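Local coordinates for Lmo2125 protein (Listeria monocytogenes serovar 1/2a, PDB 5TU0) that binds maltose and probably delivers it to a membrane transporter, as a lipoprotein of the bacterial solute-binding protein 1 family, at residues L86-D91 with Y294-K299; E94-Q99 with K316-A321; A109-E114 with K299-L304. The protein carries 2 engineered substitutions. All blocks are in the same frame, centred on the assembly; numbering follows the deposited sequence.

Contacts 2 and 3 are buried, whereas contact 1, farther from the centre of the chain, is only partly so. Contacts 1 and 3 both use helix 298-308, their segments overlapping at Lys-299; contact 2 brings in helix 315-323, which packs on that helix through Ala-317 against Gln-301. The chemistry changes with place. At the partly buried site one neutral amide and a water reach the turn between two helices. Deeper in, contact 2 spans two helices with a salt bridge, and contact 3 pairs a strand carbonyl with a glutamine amide and adds an apolar touch. Asp-91 of contact 1 and Lys-316 of contact 2 form a further salt bridge.

Contact 1 of 3, residues L86-D91 with Y294-K299; sequences LGNKDD and YVTNQK
Asn-88 and Thr-296 make the direct hydrogen bond of this contact: ND2 of Asn-88 donates to OG1 of Thr-296 over 2.8 Å, with the hydroxyl oxygen lying in the plane of the amide. The N-H...O angle of 144° is noticeably bent, and the same ND2 also donates to the carbonyl of Asp-293, so two acceptors near the end of helix 285-295 hold the amide in place. With OG1 between the backbone N and the carbonyl carbon (chi1 62°), the Thr-296 hydroxyl turns back along its own helix to Leu-292 O while staying within reach of Asn-88 ND2.

Water adds a second bridge. Water 1 accepts from the backbone N of Asn-88 at 3.1 Å and donates to Thr-296 OG1, tying backbone and side chain of Asn-88 to the same hydroxyl.

Van der Waals contact is slight, with OD1 of Asn-88 4.0 Å from CB of Asn-297. The two amide planes stand 67° apart; that of Asn-297 turns away to N-cap helix 298-308, its OD1 taking the N-H of Asn-300.

The contact thus joins the loop before helix 94-99 to the short turn linking helices 285-295 and 298-308, with helix 17-34 packed against Val-295 and strand 105-121 touching Thr-296.

Contact 2 of 3, residues E94-Q99 with K316-A321; sequences EKDQKQ and KARDTA
Asp-96 and Arg-318 meet between two helices that stand well apart, the CA atoms of these two residues being 12.5 Å from each other. The side chains approach from opposite directions and together span the distance with a salt bridge, in which NH2 of Arg-318 donates to OD2 of Asp-96 over 2.9 Å at a fairly straight 158°. The carboxylate oxygen lies at the edge of the guanidinium, almost exactly in its plane, but the donor approaches the carboxylate from above, 39° out of its plane. One N-H meets one carboxylate oxygen, so the bridge is monodentate, consistent with the steep tilt of 69° between the two planes. Extension of CG away from the backbone N carries the arginine across, and a bend at chi3 turns its end.

The tight part is this polar centre, where both residues are buried and each has further partners. Asp-96 OD1 is hydrogen-bonded to Tyr-336 OH, while Arg-318 gives NE to Pro-312 O and NH2 to Ala-313 O, which should fix the rotation of the guanidinium. Ile-333 and Tyr-336 of helix 327-336 also pack against the arginine side chain. Nearby charge of opposite sign probably helps keep both groups ionised.

On the less direct side a single water links the two groups. Water 2 donates to OD2 of Asp-96 at 2.7 Å and accepts from NH1 of Arg-318 at 2.9 Å, completing a ring of bonds with the direct one.

The arrangement is a buried interhelical salt bridge, joining helix 94-99 to helix 315-323 in the periplasmic binding protein fold; the aspartate side chain is about 14 Å from a bound glucose unit of the maltose and so lies outside the direct sugar contacts.

Contact 3 of 3, residues A109-E114 with K299-L304; sequences APAIIE and KNQETL
Gln-301 points its amide at the strand, and NE2 donates to the backbone oxygen of Ala-111 over 2.8 Å at 156°. The donor arrives in the carbonyl plane on a lone pair, with a C=O...N angle of 121°, and the oxygen in turn lies close to the plane of the glutamine amide. A bend at chi2 swings the amide round to this position. Its other end is used as well: OE1 accepts from the backbone N of Asn-314, so the amide is held at both its NE2 and OE1 ends, which sets its flip.

One helical turn on, Leu-304 reaches over to Ile-112. Its CD2 meets CG1 of Ile-112 at 3.7 Å, the two side chains crossing at about a right angle, and the same methyl lies 3.9 Å from Ala-111 O, beside the hydrogen-bonded carbonyl. In Leu-304, CG lies trans to the backbone N, which directs the branch toward the strand. All four residues are buried.

Ala-111 and Ile-112 together face Lys-274 in a classic beta bulge. Helix 298-308 lies over this part of strand 105-121, the short segments inclined by 32° at a closest axis distance of 9.8 Å. Tyr-22 of helix 17-34 touches Leu-304, while the strand runs on to Glu-114 in the maltose pocket.

Contact 1 of 3, residues L86-D91 with Y294-K299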
loop_
_atom_site.group_PDB
_atom_site.type_symbol
_atom_site.label_atom_id
_atom_site.label_comp_id
_atom_site.label_asym_id
_atom_site.label_seq_id
_atom_site.Cartn_x
_atom_site.Cartn_y
_atom_site.Cartn_z
ATOM N N LEU A 86 12.326 -11.361 -14.535
ATOM C CA LEU A 86 11.157 -10.599 -14.963
ATOM C C LEU A 86 11.019 -10.694 -16.479
ATOM O O LEU A 86 11.570 -9.876 -17.220
ATOM C CB LEU A 86 11.270 -9.146 -14.529
ATOM C CG LEU A 86 11.421 -8.917 -13.032
ATOM C CD1 LEU A 86 11.523 -7.425 -12.760
ATOM C CD2 LEU A 86 10.265 -9.536 -12.268
ATOM N N GLY A 87 10.274 -11.701 -16.937
ATOM C CA GLY A 87 10.056 -11.906 -18.365
ATOM C C GLY A 87 9.384 -10.718 -19.024
ATOM O O GLY A 87 9.623 -10.429 -20.205
ATOM N N ASN A 88 8.561 -10.019 -18.251
ATOM C CA ASN A 88 7.841 -8.839 -18.732
ATOM C C ASN A 88 8.476 -7.545 -18.269
ATOM O O ASN A 88 7.783 -6.552 -18.087
ATOM C CB ASN A 88 6.403 -8.917 -18.267
ATOM C CG ASN A 88 5.722 -10.138 -18.810
ATOM O OD1 ASN A 88 5.686 -10.318 -20.022
ATOM N ND2 ASN A 88 5.220 -10.999 -17.938
ATOM N N LYS A 89 9.799 -7.554 -18.130
ATOM C CA LYS A 89 10.555 -6.370 -17.685
ATOM C C LYS A 89 10.279 -5.127 -18.547
ATOM O O LYS A 89 10.184 -4.012 -18.027
ATOM C CB LYS A 89 12.061 -6.682 -17.697
ATOM C CG LYS A 89 12.938 -5.625 -17.034
ATOM C CD LYS A 89 14.422 -5.896 -17.257
ATOM C CE LYS A 89 15.272 -4.790 -16.645
ATOM N NZ LYS A 89 16.682 -4.851 -17.116
ATOM N N ASP A 90 10.149 -5.320 -19.863
ATOM C CA ASP A 90 9.894 -4.193 -20.778
ATOM C C ASP A 90 8.571 -3.497 -20.490
ATOM O O ASP A 90 8.351 -2.397 -20.946
ATOM C CB ASP A 90 9.916 -4.645 -22.254
ATOM C CG ASP A 90 11.300 -4.996 -22.738
ATOM O OD1 ASP A 90 12.282 -4.612 -22.071
ATOM O OD2 ASP A 90 11.412 -5.631 -23.814
ATOM N N ASP A 91 7.703 -4.159 -19.735
ATOM C CA ASP A 91 6.402 -3.609 -19.380
ATOM C C ASP A 91 6.315 -3.188 -17.913
ATOM O O ASP A 91 5.214 -3.002 -17.396
ATOM C CB ASP A 91 5.307 -4.634 -19.700
ATOM C CG ASP A 91 5.272 -5.011 -21.168
ATOM O OD1 ASP A 91 5.397 -4.123 -22.038
ATOM O OD2 ASP A 91 5.093 -6.212 -21.449
ATOM N N TYR A 294 3.887 -15.788 -17.510
ATOM C CA TYR A 294 2.528 -15.903 -18.037
ATOM C C TYR A 294 1.537 -14.976 -17.304
ATOM O O TYR A 294 0.886 -14.110 -17.917
ATOM C CB TYR A 294 2.052 -17.350 -17.890
ATOM C CG TYR A 294 0.619 -17.611 -18.303
ATOM C CD1 TYR A 294 0.279 -17.747 -19.641
ATOM C CD2 TYR A 294 -0.393 -17.765 -17.352
ATOM C CE1 TYR A 294 -1.036 -18.004 -20.031
ATOM C CE2 TYR A 294 -1.714 -18.019 -17.739
ATOM C CZ TYR A 294 -2.023 -18.139 -19.085
ATOM O OH TYR A 294 -3.317 -18.384 -19.510
ATOM N N VAL A 295 1.423 -15.153 -15.989
ATOM C CA VAL A 295 0.422 -14.427 -15.208
ATOM C C VAL A 295 0.656 -12.905 -15.193
ATOM O O VAL A 295 -0.285 -12.139 -14.966
ATOM C CB VAL A 295 0.276 -15.019 -13.769
ATOM C CG1 VAL A 295 1.469 -14.665 -12.894
ATOM C CG2 VAL A 295 -0.980 -14.508 -13.082
ATOM N N THR A 296 1.895 -12.473 -15.451
ATOM C CA THR A 296 2.216 -11.042 -15.491
ATOM C C THR A 296 2.277 -10.475 -16.921
ATOM O O THR A 296 2.662 -9.315 -17.096
ATOM C CB THR A 296 3.501 -10.678 -14.689
ATOM O OG1 THR A 296 4.645 -11.346 -15.240
ATOM C CG2 THR A 296 3.352 -11.053 -13.245
ATOM N N ASN A 297 1.889 -11.253 -17.942
ATOM C CA ASN A 297 1.871 -10.693 -19.298
ATOM C C ASN A 297 0.630 -9.805 -19.454
ATOM O O ASN A 297 -0.238 -9.770 -18.571
ATOM C CB ASN A 297 2.019 -11.749 -20.417
ATOM C CG ASN A 297 0.801 -12.653 -20.594
ATOM O OD1 ASN A 297 -0.310 -12.328 -20.213
ATOM N ND2 ASN A 297 1.038 -13.815 -21.197
ATOM N N GLN A 298 0.546 -9.088 -20.564
ATOM C CA GLN A 298 -0.562 -8.145 -20.769
ATOM C C GLN A 298 -1.944 -8.791 -20.761
ATOM O O GLN A 298 -2.841 -8.298 -20.104
ATOM C CB GLN A 298 -0.383 -7.373 -22.073
ATOM C CG GLN A 298 -1.509 -6.371 -22.325
ATOM C CD GLN A 298 -1.299 -5.549 -23.574
ATOM O OE1 GLN A 298 -0.291 -5.680 -24.255
ATOM N NE2 GLN A 298 -2.254 -4.676 -23.865
ATOM N N LYS A 299 -2.110 -9.886 -21.496
ATOM C CA LYS A 299 -3.402 -10.569 -21.566
ATOM C C LYS A 299 -3.927 -10.962 -20.173
ATOM O O LYS A 299 -5.067 -10.640 -19.812
ATOM C CB LYS A 299 -3.300 -11.824 -22.467
ATOM C CG LYS A 299 -4.620 -12.553 -22.686
ATOM C CD LYS A 299 -4.479 -13.695 -23.690
ATOM C CE LYS A 299 -5.812 -14.370 -23.982
ATOM N NZ LYS A 299 -6.380 -15.049 -22.780
HETATM O O HOH W 1 7.635 -10.544 -15.325
#

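Contact 2 of 3, residues E94-Q99 with K316-A321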
loop_
_atom_site.group_PDB
_atom_site.type_symbol
_atom_site.label_atom_id
_atom_site.label_comp_id
_atom_site.label_asym_id
_atom_site.label_seq_id
_atom_site.Cartn_x
_atom_site.Cartn_y
_atom_site.Cartn_z
ATOM N N GLU A 94 10.815 1.071 -13.519
ATOM C CA GLU A 94 11.909 0.764 -12.590
ATOM C C GLU A 94 11.417 0.680 -11.129
ATOM O O GLU A 94 11.924 -0.109 -10.338
ATOM C CB GLU A 94 13.024 1.809 -12.713
ATOM C CG GLU A 94 13.750 1.741 -14.052
ATOM C CD GLU A 94 14.912 2.722 -14.166
ATOM O OE1 GLU A 94 14.742 3.923 -13.838
ATOM O OE2 GLU A 94 15.999 2.294 -14.623
ATOM N N LYS A 95 10.427 1.494 -10.784
ATOM C CA LYS A 95 9.883 1.490 -9.431
ATOM C C LYS A 95 9.288 0.136 -9.073
ATOM O O LYS A 95 9.456 -0.350 -7.966
ATOM C CB LYS A 95 8.795 2.551 -9.301
ATOM C CG LYS A 95 8.253 2.713 -7.889
ATOM C CD LYS A 95 7.008 3.595 -7.863
ATOM C CE LYS A 95 7.278 5.002 -8.339
ATOM N NZ LYS A 95 6.050 5.842 -8.249
ATOM N N ASP A 96 8.580 -0.470 -10.017
ATOM C CA ASP A 96 7.941 -1.756 -9.765
ATOM C C ASP A 96 8.941 -2.902 -9.727
ATOM O O ASP A 96 8.746 -3.857 -8.986
ATOM C CB ASP A 96 6.797 -1.942 -10.741
ATOM C CG ASP A 96 5.686 -0.890 -10.501
ATOM O OD1 ASP A 96 5.402 -0.620 -9.301
ATOM O OD2 ASP A 96 5.134 -0.334 -11.471
ATOM N N GLN A 97 10.018 -2.774 -10.490
ATOM C CA GLN A 97 11.121 -3.726 -10.428
ATOM C C GLN A 97 11.770 -3.612 -9.045
ATOM O O GLN A 97 12.094 -4.609 -8.427
ATOM C CB GLN A 97 12.143 -3.424 -11.518
ATOM C CG GLN A 97 11.581 -3.572 -12.919
ATOM C CD GLN A 97 12.564 -3.160 -13.990
ATOM O OE1 GLN A 97 13.723 -3.586 -13.992
ATOM N NE2 GLN A 97 12.092 -2.348 -14.935
ATOM N N LYS A 98 11.935 -2.379 -8.553
ATOM C CA LYS A 98 12.491 -2.142 -7.214
ATOM C C LYS A 98 11.645 -2.783 -6.073
ATOM O O LYS A 98 12.183 -3.178 -5.038
ATOM C CB LYS A 98 12.652 -0.624 -6.997
ATOM C CG LYS A 98 13.104 -0.173 -5.615
ATOM C CD LYS A 98 13.178 1.355 -5.568
ATOM C CE LYS A 98 13.379 1.881 -4.152
ATOM N NZ LYS A 98 14.617 1.344 -3.527
ATOM N N GLN A 99 10.329 -2.875 -6.277
ATOM C CA GLN A 99 9.391 -3.457 -5.288
ATOM C C GLN A 99 9.689 -4.911 -4.933
ATOM O O GLN A 99 9.396 -5.357 -3.835
ATOM C CB GLN A 99 7.964 -3.452 -5.849
ATOM C CG GLN A 99 7.322 -2.095 -6.030
ATOM C CD GLN A 99 6.823 -1.502 -4.729
ATOM O OE1 GLN A 99 7.267 -1.883 -3.651
ATOM N NE2 GLN A 99 5.903 -0.571 -4.829
ATOM N N LYS A 316 1.261 -2.096 -19.954
ATOM C CA LYS A 316 0.345 -2.208 -21.088
ATOM C C LYS A 316 -1.062 -2.476 -20.537
ATOM O O LYS A 316 -2.048 -1.897 -21.002
ATOM C CB LYS A 316 0.745 -3.343 -22.053
ATOM C CG LYS A 316 2.207 -3.432 -22.518
ATOM C CD LYS A 316 2.703 -2.277 -23.373
ATOM C CE LYS A 316 3.311 -1.121 -22.582
ATOM N NZ LYS A 316 4.616 -1.463 -21.924
ATOM N N ALA A 317 -1.145 -3.375 -19.552
ATOM C CA ALA A 317 -2.416 -3.718 -18.901
ATOM C C ALA A 317 -2.939 -2.559 -18.061
ATOM O O ALA A 317 -4.143 -2.366 -17.955
ATOM C CB ALA A 317 -2.262 -4.954 -18.032
ATOM N N ARG A 318 -2.031 -1.793 -17.452
ATOM C CA ARG A 318 -2.457 -0.649 -16.634
ATOM C C ARG A 318 -3.104 0.448 -17.502
ATOM O O ARG A 318 -4.076 1.080 -17.077
ATOM C CB ARG A 318 -1.291 -0.087 -15.829
ATOM C CG ARG A 318 -1.724 0.850 -14.717
ATOM C CD ARG A 318 -0.524 1.443 -13.999
ATOM N NE ARG A 318 0.460 0.439 -13.574
ATOM C CZ ARG A 318 1.615 0.733 -12.979
ATOM N NH1 ARG A 318 1.934 1.994 -12.716
ATOM N NH2 ARG A 318 2.462 -0.242 -12.662
ATOM N N ASP A 319 -2.566 0.671 -18.703
ATOM C CA ASP A 319 -3.160 1.628 -19.661
ATOM C C ASP A 319 -4.563 1.174 -20.063
ATOM O O ASP A 319 -5.486 1.988 -20.119
ATOM C CB ASP A 319 -2.303 1.786 -20.922
ATOM C CG ASP A 319 -1.031 2.591 -20.682
ATOM O OD1 ASP A 319 -0.885 3.209 -19.600
ATOM O OD2 ASP A 319 -0.175 2.626 -21.593
ATOM N N THR A 320 -4.721 -0.122 -20.345
ATOM C CA THR A 320 -6.023 -0.661 -20.687
ATOM C C THR A 320 -7.006 -0.435 -19.519
ATOM O O THR A 320 -8.172 -0.098 -19.732
ATOM C CB THR A 320 -5.956 -2.164 -21.017
ATOM O OG1 THR A 320 -5.086 -2.378 -22.137
ATOM C CG2 THR A 320 -7.347 -2.714 -21.350
ATOM N N ALA A 321 -6.537 -0.623 -18.288
ATOM C CA ALA A 321 -7.411 -0.433 -17.119
ATOM C C ALA A 321 -7.842 1.016 -17.011
ATOM O O ALA A 321 -9.014 1.289 -16.762
ATOM C CB ALA A 321 -6.726 -0.889 -15.846
HETATM O O HOH W 2 4.714 2.310 -11.878
#

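Contact 3 of 3, residues A109-E114 with K299-L304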
loop_
_atom_site.group_PDB
_atom_site.type_symbol
_atom_site.label_atom_id
_atom_site.label_comp_id
_atom_site.label_asym_id
_atom_site.label_seq_id
_atom_site.Cartn_x
_atom_site.Cartn_y
_atom_site.Cartn_z
ATOM N N ALA A 109 7.558 -11.217 -9.130
ATOM C CA ALA A 109 7.131 -10.540 -10.343
ATOM C C ALA A 109 5.936 -9.664 -9.979
ATOM O O ALA A 109 4.905 -10.181 -9.552
ATOM C CB ALA A 109 6.748 -11.564 -11.402
ATOM N N PRO A 110 6.053 -8.331 -10.150
ATOM C CA PRO A 110 4.937 -7.442 -9.794
ATOM C C PRO A 110 3.656 -7.752 -10.540
ATOM O O PRO A 110 3.698 -7.991 -11.760
ATOM C CB PRO A 110 5.441 -6.054 -10.195
ATOM C CG PRO A 110 6.899 -6.172 -10.248
ATOM C CD PRO A 110 7.246 -7.581 -10.564
ATOM N N ALA A 111 2.534 -7.711 -9.813
ATOM C CA ALA A 111 1.243 -8.057 -10.359
ATOM C C ALA A 111 0.118 -7.036 -10.114
ATOM O O ALA A 111 -0.727 -6.833 -10.998
ATOM C CB ALA A 111 0.833 -9.395 -9.786
ATOM N N ILE A 112 0.105 -6.416 -8.927
ATOM C CA ILE A 112 -0.938 -5.492 -8.531
ATOM C C ILE A 112 -0.312 -4.295 -7.852
ATOM O O ILE A 112 0.621 -4.453 -7.078
ATOM C CB ILE A 112 -1.904 -6.162 -7.528
ATOM C CG1 ILE A 112 -2.676 -7.310 -8.208
ATOM C CG2 ILE A 112 -2.889 -5.153 -6.930
ATOM C CD1 ILE A 112 -3.555 -8.109 -7.269
ATOM N N ILE A 113 -0.818 -3.104 -8.152
ATOM C CA ILE A 113 -0.343 -1.895 -7.484
ATOM C C ILE A 113 -1.502 -1.280 -6.739
ATOM O O ILE A 113 -2.641 -1.441 -7.123
ATOM C CB ILE A 113 0.259 -0.833 -8.441
ATOM C CG1 ILE A 113 -0.760 -0.378 -9.511
ATOM C CG2 ILE A 113 1.528 -1.382 -9.081
ATOM C CD1 ILE A 113 -0.466 0.982 -10.122
ATOM N N GLU A 114 -1.192 -0.601 -5.650
ATOM C CA GLU A 114 -2.198 0.129 -4.909
ATOM C C GLU A 114 -1.556 1.192 -4.047
ATOM O O GLU A 114 -0.388 1.097 -3.711
ATOM C CB GLU A 114 -3.087 -0.791 -4.069
ATOM C CG GLU A 114 -2.384 -1.646 -3.044
ATOM C CD GLU A 114 -3.358 -2.300 -2.068
ATOM O OE1 GLU A 114 -4.597 -2.315 -2.335
ATOM O OE2 GLU A 114 -2.882 -2.782 -1.016
ATOM N N LYS A 299 -2.110 -9.886 -21.496
ATOM C CA LYS A 299 -3.402 -10.569 -21.566
ATOM C C LYS A 299 -3.927 -10.962 -20.173
ATOM O O LYS A 299 -5.067 -10.640 -19.812
ATOM C CB LYS A 299 -3.300 -11.824 -22.467
ATOM C CG LYS A 299 -4.620 -12.553 -22.686
ATOM C CD LYS A 299 -4.479 -13.695 -23.690
ATOM C CE LYS A 299 -5.812 -14.370 -23.982
ATOM N NZ LYS A 299 -6.380 -15.049 -22.780
ATOM N N ASN A 300 -3.085 -11.621 -19.386
ATOM C CA ASN A 300 -3.518 -12.128 -18.080
ATOM C C ASN A 300 -3.661 -11.023 -17.050
ATOM O O ASN A 300 -4.496 -11.112 -16.165
ATOM C CB ASN A 300 -2.608 -13.259 -17.618
ATOM C CG ASN A 300 -2.692 -14.456 -18.535
ATOM O OD1 ASN A 300 -3.792 -14.972 -18.814
ATOM N ND2 ASN A 300 -1.546 -14.893 -19.037
ATOM N N GLN A 301 -2.864 -9.968 -17.187
ATOM C CA GLN A 301 -3.009 -8.801 -16.311
ATOM C C GLN A 301 -4.327 -8.060 -16.612
ATOM O O GLN A 301 -4.988 -7.563 -15.701
ATOM C CB GLN A 301 -1.783 -7.911 -16.424
ATOM C CG GLN A 301 -0.609 -8.482 -15.651
ATOM C CD GLN A 301 -0.491 -7.864 -14.269
ATOM O OE1 GLN A 301 0.038 -6.772 -14.147
ATOM N NE2 GLN A 301 -0.965 -8.562 -13.228
ATOM N N GLU A 302 -4.730 -8.030 -17.881
ATOM C CA GLU A 302 -6.023 -7.428 -18.245
ATOM C C GLU A 302 -7.163 -8.282 -17.695
ATOM O O GLU A 302 -8.138 -7.745 -17.162
ATOM C CB GLU A 302 -6.153 -7.205 -19.757
ATOM C CG GLU A 302 -5.215 -6.109 -20.227
ATOM C CD GLU A 302 -5.233 -5.843 -21.717
ATOM O OE1 GLU A 302 -5.945 -6.548 -22.483
ATOM O OE2 GLU A 302 -4.507 -4.904 -22.106
ATOM N N THR A 303 -7.035 -9.604 -17.786
ATOM C CA THR A 303 -8.069 -10.485 -17.213
ATOM C C THR A 303 -8.143 -10.285 -15.681
ATOM O O THR A 303 -9.233 -10.265 -15.103
ATOM C CB THR A 303 -7.814 -11.963 -17.538
ATOM O OG1 THR A 303 -7.805 -12.131 -18.962
ATOM C CG2 THR A 303 -8.884 -12.851 -16.925
ATOM N N LEU A 304 -6.991 -10.124 -15.037
ATOM C CA LEU A 304 -6.981 -9.878 -13.582
ATOM C C LEU A 304 -7.839 -8.662 -13.254
ATOM O O LEU A 304 -8.694 -8.718 -12.366
ATOM C CB LEU A 304 -5.558 -9.656 -13.054
ATOM C CG LEU A 304 -5.447 -9.304 -11.560
ATOM C CD1 LEU A 304 -5.890 -10.462 -10.683
ATOM C CD2 LEU A 304 -4.022 -8.884 -11.232
#